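Local coordinates for SH2 domain-containing protein 3C (Homo sapiens, PDB 3T6G) that acts as an adapter in integrin-mediated cell adhesion and migration, its C-terminal Cdc25-homology domain being closed, unfit for canonical nucleotide exchange and required in that form for BCAR1 binding, at residues D113-T118 with A309-L314; G119-R124 with E164-T169. The protein carries 2 engineered substitutions. All blocks are in the same frame, centred on the assembly; numbering follows the deposited sequence.

Contacts 1 and 2 lie about 11 Å apart, centre to centre, on the same side of the chain's centre; both are partly buried. Helix 93-115 ends in contact 1, and helix 121-140, next in the chain, starts in contact 2. Their partners differ: the end of helix 296-314 in contact 1, the start of helix 164-173 in contact 2. Contact 1 is apolar, mainly leucine against leucine, whereas contact 2 centres on an arginine-threonine hydrogen bond, with a water at its margin. Arg-124 joins the two: its NH1 probably bonds to Ser-117 O (3.1 Å) and packs against Leu-314 CG.

Contact 1 (D113-T118 with A309-L314); sequences DILGST and ALSHKL. Engineered in segment 113-118: Ser-117 (natural residue Cys).
Leu-115 and Leu-310 bring the two backbones to 6.4 Å between CA atoms, and Thr-118 lies 6.9 Å from Leu-314 by the same measure, the first chain leaving helix 93-115 while the second is still helical. Both leucines of the first pair point their CB atoms into the contact, where they meet at 4.1 Å. In Leu-115, CG stands anti to the carbonyl carbon (chi1 -56°), and the CD2 branch beyond it lies 4.0 Å from Ser-311 CA. The hydroxyl of Ser-311 is hydrogen-bonded to Gln-159 O, while its CA and CB pack against Leu-115 CD2. Leu-163 also touches both Leu-115 and Ser-311.

Within the all-helical Cdc25-homology (Ras-GEF) domain, this packing sets the last turn of helix 296-314 against the C-terminal end of helix 93-115. Leu-314 meets the first segment with both of its methyl branches: CD2 comes 3.3 Å from Leu-115 O and also touches Leu-115 CD2, the two side chains crossing obliquely. The other branch, CD1, meets Thr-118 CG2 at 3.5 Å, with the side chains at about a right angle; this threonine methyl is held anti to the carbonyl carbon of Thr-118, beside its backbone N. The chain reaches Thr-118 through an inverse gamma turn centred on the engineered Ser-117, in which Thr-118 N bonds weakly to Gly-116 O.

Contact 2 (G119-R124 with E164-T169); sequences GSAEER and EQTWVT
Thr-166 OG1 sits at the edge of the Arg-124 guanidinium, 13° out of its plane, while one face of that group lies over its own helix start, with Ala-121 CA 3.4 Å above the plane and Ser-120 O also above it, both displaced toward the rim. This is helix-to-helix packing in the Ras-GEF domain, the first turn of helix 121-140 against the first turn of helix 164-173. The edge contact is a hydrogen bond from Arg-124 NE to Thr-166 OG1, 2.9 Å long with an N-H...O angle of 153°. Bends at chi2 and chi3 fold the arginine chain, which crosses the threonine at about a right angle; Thr-166 CG2 packs against Arg-124 CB at 3.9 Å. Glu-315 lies beyond this pair: its OE2 forms a salt bridge with Arg-124 NH2 and a hydrogen bond with Thr-166 OG1, and its negative charge probably stabilises the guanidinium. Arg-124 NH1 bonds to Ser-117 O. A leucine in place of Arg-124 would probably leave Glu-315 without this charge partner, and Thr-166 OG1 and Ser-117 O without their arginine donors.

One turn earlier in the chain, Ala-121 turns its methyl toward the second helix and meets Gln-165 CB at 3.7 Å; the small side chain goes with a CA separation of only 4.8 Å between Ala-121 and Thr-166. Just before it, Ser-120 is the N-cap of helix 121-140, its OG accepting a weak but nearly straight bond from Glu-123 N. Gln-165 N gives its hydrogen to Glu-315 OE1, whereas its side chain runs extended beyond CG to a water, which donates to Gln-165 OE1 at 3.3 Å and accepts weakly from Ala-121 N.

Contact 1 (D113-T118 with A309-L314)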
loop_
_atom_site.group_PDB
_atom_site.type_symbol
_atom_site.label_atom_id
_atom_site.label_comp_id
_atom_site.label_asym_id
_atom_site.label_seq_id
_atom_site.Cartn_x
_atom_site.Cartn_y
_atom_site.Cartn_z
ATOM N N ASP A 113 3.430 -20.301 9.513
ATOM C CA ASP A 113 3.145 -21.610 8.964
ATOM C C ASP A 113 4.498 -22.253 8.790
ATOM O O ASP A 113 4.707 -23.410 9.150
ATOM C CB ASP A 113 2.448 -21.469 7.613
ATOM C CG ASP A 113 2.023 -22.800 7.036
ATOM O OD1 ASP A 113 1.600 -23.664 7.829
ATOM O OD2 ASP A 113 2.100 -22.970 5.794
ATOM N N ILE A 114 5.428 -21.462 8.268
ATOM C CA ILE A 114 6.793 -21.911 8.060
ATOM C C ILE A 114 7.488 -22.332 9.356
ATOM O O ILE A 114 8.049 -23.424 9.434
ATOM C CB ILE A 114 7.615 -20.867 7.318
ATOM C CG1 ILE A 114 7.025 -20.684 5.922
ATOM C CG2 ILE A 114 9.071 -21.315 7.249
ATOM C CD1 ILE A 114 7.797 -19.803 4.992
ATOM N N LEU A 115 7.434 -21.491 10.380
ATOM C CA LEU A 115 8.073 -21.841 11.641
ATOM C C LEU A 115 7.266 -22.900 12.372
ATOM O O LEU A 115 7.713 -23.440 13.382
ATOM C CB LEU A 115 8.253 -20.610 12.506
ATOM C CG LEU A 115 9.038 -19.508 11.784
ATOM C CD1 LEU A 115 8.752 -18.093 12.360
ATOM C CD2 LEU A 115 10.523 -19.832 11.813
ATOM N N GLY A 116 6.070 -23.189 11.863
ATOM C CA GLY A 116 5.247 -24.242 12.425
ATOM C C GLY A 116 5.593 -25.589 11.816
ATOM O O GLY A 116 5.160 -26.644 12.296
ATOM N N SER A 117 6.378 -25.547 10.743
ATOM C CA SER A 117 6.834 -26.756 10.073
ATOM C C SER A 117 8.050 -27.348 10.810
ATOM O O SER A 117 9.204 -27.185 10.393
ATOM C CB SER A 117 7.173 -26.453 8.615
ATOM O OG SER A 117 7.850 -27.549 8.015
ATOM N N THR A 118 7.769 -28.032 11.916
ATOM C CA THR A 118 8.802 -28.472 12.838
ATOM C C THR A 118 9.352 -29.865 12.530
ATOM O O THR A 118 10.134 -30.393 13.296
ATOM C CB THR A 118 8.286 -28.472 14.291
ATOM O OG1 THR A 118 7.068 -29.227 14.362
ATOM C CG2 THR A 118 8.039 -27.046 14.777
ATOM N N ALA A 309 11.505 -16.310 18.733
ATOM C CA ALA A 309 11.622 -17.441 19.668
ATOM C C ALA A 309 11.410 -18.787 18.979
ATOM O O ALA A 309 12.186 -19.725 19.169
ATOM C CB ALA A 309 10.651 -17.299 20.833
ATOM N N LEU A 310 10.341 -18.893 18.204
ATOM C CA LEU A 310 10.119 -20.095 17.425
ATOM C C LEU A 310 11.352 -20.362 16.582
ATOM O O LEU A 310 11.862 -21.479 16.537
ATOM C CB LEU A 310 8.902 -19.925 16.519
ATOM C CG LEU A 310 7.625 -19.654 17.303
ATOM C CD1 LEU A 310 6.376 -19.701 16.404
ATOM C CD2 LEU A 310 7.547 -20.665 18.436
ATOM N N SER A 311 11.823 -19.318 15.918
ATOM C CA SER A 311 12.942 -19.421 15.004
ATOM C C SER A 311 14.177 -19.977 15.701
ATOM O O SER A 311 14.974 -20.700 15.101
ATOM C CB SER A 311 13.244 -18.050 14.402
ATOM O OG SER A 311 14.285 -18.141 13.448
ATOM N N HIS A 312 14.333 -19.639 16.976
ATOM C CA HIS A 312 15.516 -20.047 17.716
ATOM C C HIS A 312 15.392 -21.453 18.250
ATOM O O HIS A 312 16.394 -22.152 18.365
ATOM C CB HIS A 312 15.821 -19.075 18.857
ATOM C CG HIS A 312 16.757 -17.976 18.469
ATOM N ND1 HIS A 312 16.326 -16.801 17.893
ATOM C CD2 HIS A 312 18.105 -17.882 18.557
ATOM C CE1 HIS A 312 17.366 -16.022 17.656
ATOM N NE2 HIS A 312 18.459 -16.656 18.045
ATOM N N LYS A 313 14.165 -21.853 18.583
ATOM C CA LYS A 313 13.872 -23.212 19.030
ATOM C C LYS A 313 14.099 -24.158 17.878
ATOM O O LYS A 313 14.639 -25.253 18.044
ATOM C CB LYS A 313 12.419 -23.338 19.477
ATOM C CG LYS A 313 12.103 -22.659 20.794
ATOM C CD LYS A 313 12.101 -23.650 21.960
ATOM C CE LYS A 313 11.629 -22.969 23.250
ATOM N NZ LYS A 313 11.469 -23.915 24.391
ATOM N N LEU A 314 13.664 -23.727 16.701
ATOM C CA LEU A 314 13.817 -24.525 15.501
ATOM C C LEU A 314 15.292 -24.710 15.171
ATOM O O LEU A 314 15.806 -25.825 15.219
ATOM C CB LEU A 314 13.088 -23.864 14.339
ATOM C CG LEU A 314 11.884 -24.627 13.808
ATOM C CD1 LEU A 314 11.161 -25.372 14.914
ATOM C CD2 LEU A 314 10.956 -23.668 13.102
#

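Contact 2 (G119-R124 with E164-T169)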
loop_
_atom_site.group_PDB
_atom_site.type_symbol
_atom_site.label_atom_id
_atom_site.label_comp_id
_atom_site.label_asym_id
_atom_site.label_seq_id
_atom_site.Cartn_x
_atom_site.Cartn_y
_atom_site.Cartn_z
ATOM N N GLY A 119 8.948 -30.457 11.415
ATOM C CA GLY A 119 9.370 -31.810 11.113
ATOM C C GLY A 119 10.874 -31.880 10.988
ATOM O O GLY A 119 11.535 -32.701 11.635
ATOM N N SER A 120 11.418 -30.997 10.159
ATOM C CA SER A 120 12.848 -30.979 9.910
ATOM C C SER A 120 13.161 -29.860 8.940
ATOM O O SER A 120 12.277 -29.374 8.246
ATOM C CB SER A 120 13.308 -32.318 9.329
ATOM O OG SER A 120 12.757 -32.541 8.040
ATOM N N ALA A 121 14.418 -29.450 8.895
ATOM C CA ALA A 121 14.830 -28.411 7.973
ATOM C C ALA A 121 14.448 -28.844 6.569
ATOM O O ALA A 121 14.166 -28.020 5.705
ATOM C CB ALA A 121 16.329 -28.165 8.082
ATOM N N GLU A 122 14.422 -30.149 6.345
ATOM C CA GLU A 122 14.127 -30.682 5.013
ATOM C C GLU A 122 12.659 -30.499 4.563
ATOM O O GLU A 122 12.403 -30.134 3.414
ATOM C CB GLU A 122 14.525 -32.142 4.960
ATOM C CG GLU A 122 14.763 -32.677 3.575
ATOM C CD GLU A 122 15.333 -34.088 3.616
ATOM O OE1 GLU A 122 14.512 -35.037 3.613
ATOM O OE2 GLU A 122 16.587 -34.229 3.674
ATOM N N GLU A 123 11.703 -30.764 5.455
ATOM C CA GLU A 123 10.297 -30.432 5.182
ATOM C C GLU A 123 10.089 -28.934 5.056
ATOM O O GLU A 123 9.417 -28.464 4.126
ATOM C CB GLU A 123 9.381 -30.922 6.300
ATOM C CG GLU A 123 9.132 -32.408 6.318
ATOM C CD GLU A 123 8.327 -32.816 7.531
ATOM O OE1 GLU A 123 7.304 -32.134 7.823
ATOM O OE2 GLU A 123 8.739 -33.803 8.198
ATOM N N ARG A 124 10.635 -28.196 6.026
ATOM C CA ARG A 124 10.599 -26.745 6.005
ATOM C C ARG A 124 11.116 -26.161 4.690
ATOM O O ARG A 124 10.487 -25.262 4.131
ATOM C CB ARG A 124 11.406 -26.190 7.153
ATOM C CG ARG A 124 10.592 -25.854 8.358
ATOM C CD ARG A 124 11.208 -24.649 9.020
ATOM N NE ARG A 124 12.620 -24.880 9.255
ATOM C CZ ARG A 124 13.076 -25.781 10.118
ATOM N NH1 ARG A 124 12.216 -26.515 10.815
ATOM N NH2 ARG A 124 14.385 -25.937 10.295
ATOM N N GLU A 164 19.228 -21.092 8.637
ATOM C CA GLU A 164 20.317 -21.409 7.741
ATOM C C GLU A 164 20.208 -22.827 7.217
ATOM O O GLU A 164 20.408 -23.073 6.023
ATOM C CB GLU A 164 21.650 -21.217 8.441
ATOM C CG GLU A 164 22.818 -21.167 7.472
ATOM C CD GLU A 164 24.132 -21.157 8.184
ATOM O OE1 GLU A 164 25.179 -21.235 7.505
ATOM O OE2 GLU A 164 24.112 -21.080 9.431
ATOM N N GLN A 165 19.901 -23.761 8.115
ATOM C CA GLN A 165 19.691 -25.145 7.719
ATOM C C GLN A 165 18.650 -25.207 6.616
ATOM O O GLN A 165 18.855 -25.901 5.619
ATOM C CB GLN A 165 19.245 -26.013 8.903
ATOM C CG GLN A 165 20.347 -26.343 9.919
ATOM C CD GLN A 165 19.908 -27.401 10.927
ATOM O OE1 GLN A 165 19.439 -28.477 10.552
ATOM N NE2 GLN A 165 20.038 -27.088 12.210
ATOM N N THR A 166 17.544 -24.470 6.792
ATOM C CA THR A 166 16.457 -24.464 5.806
ATOM C C THR A 166 16.905 -23.885 4.456
ATOM O O THR A 166 16.649 -24.475 3.408
ATOM C CB THR A 166 15.211 -23.695 6.321
ATOM O OG1 THR A 166 14.881 -24.130 7.649
ATOM C CG2 THR A 166 14.021 -23.923 5.405
ATOM N N TRP A 167 17.588 -22.739 4.479
ATOM C CA TRP A 167 18.087 -22.127 3.238
ATOM C C TRP A 167 19.158 -22.948 2.506
ATOM O O TRP A 167 19.110 -23.082 1.278
ATOM C CB TRP A 167 18.570 -20.688 3.475
ATOM C CG TRP A 167 17.449 -19.830 3.797
ATOM C CD1 TRP A 167 16.989 -19.516 5.040
ATOM C CD2 TRP A 167 16.564 -19.203 2.863
ATOM N NE1 TRP A 167 15.877 -18.716 4.937
ATOM C CE2 TRP A 167 15.592 -18.509 3.606
ATOM C CE3 TRP A 167 16.500 -19.159 1.462
ATOM C CZ2 TRP A 167 14.565 -17.773 3.005
ATOM C CZ3 TRP A 167 15.487 -18.427 0.863
ATOM C CH2 TRP A 167 14.530 -17.740 1.633
ATOM N N VAL A 168 20.126 -23.481 3.249
ATOM C CA VAL A 168 21.129 -24.354 2.645
ATOM C C VAL A 168 20.435 -25.520 1.939
ATOM O O VAL A 168 20.691 -25.801 0.767
ATOM C CB VAL A 168 22.106 -24.921 3.688
ATOM C CG1 VAL A 168 22.810 -26.142 3.122
ATOM C CG2 VAL A 168 23.112 -23.862 4.136
ATOM N N THR A 169 19.534 -26.186 2.654
ATOM C CA THR A 169 18.834 -27.316 2.073
ATOM C C THR A 169 17.889 -26.923 0.928
ATOM O O THR A 169 17.653 -27.740 0.027
ATOM C CB THR A 169 18.188 -28.237 3.152
ATOM O OG1 THR A 169 17.088 -28.965 2.596
ATOM C CG2 THR A 169 17.730 -27.449 4.322
HETATM O O HOH W 1 16.998 -30.679 10.627
#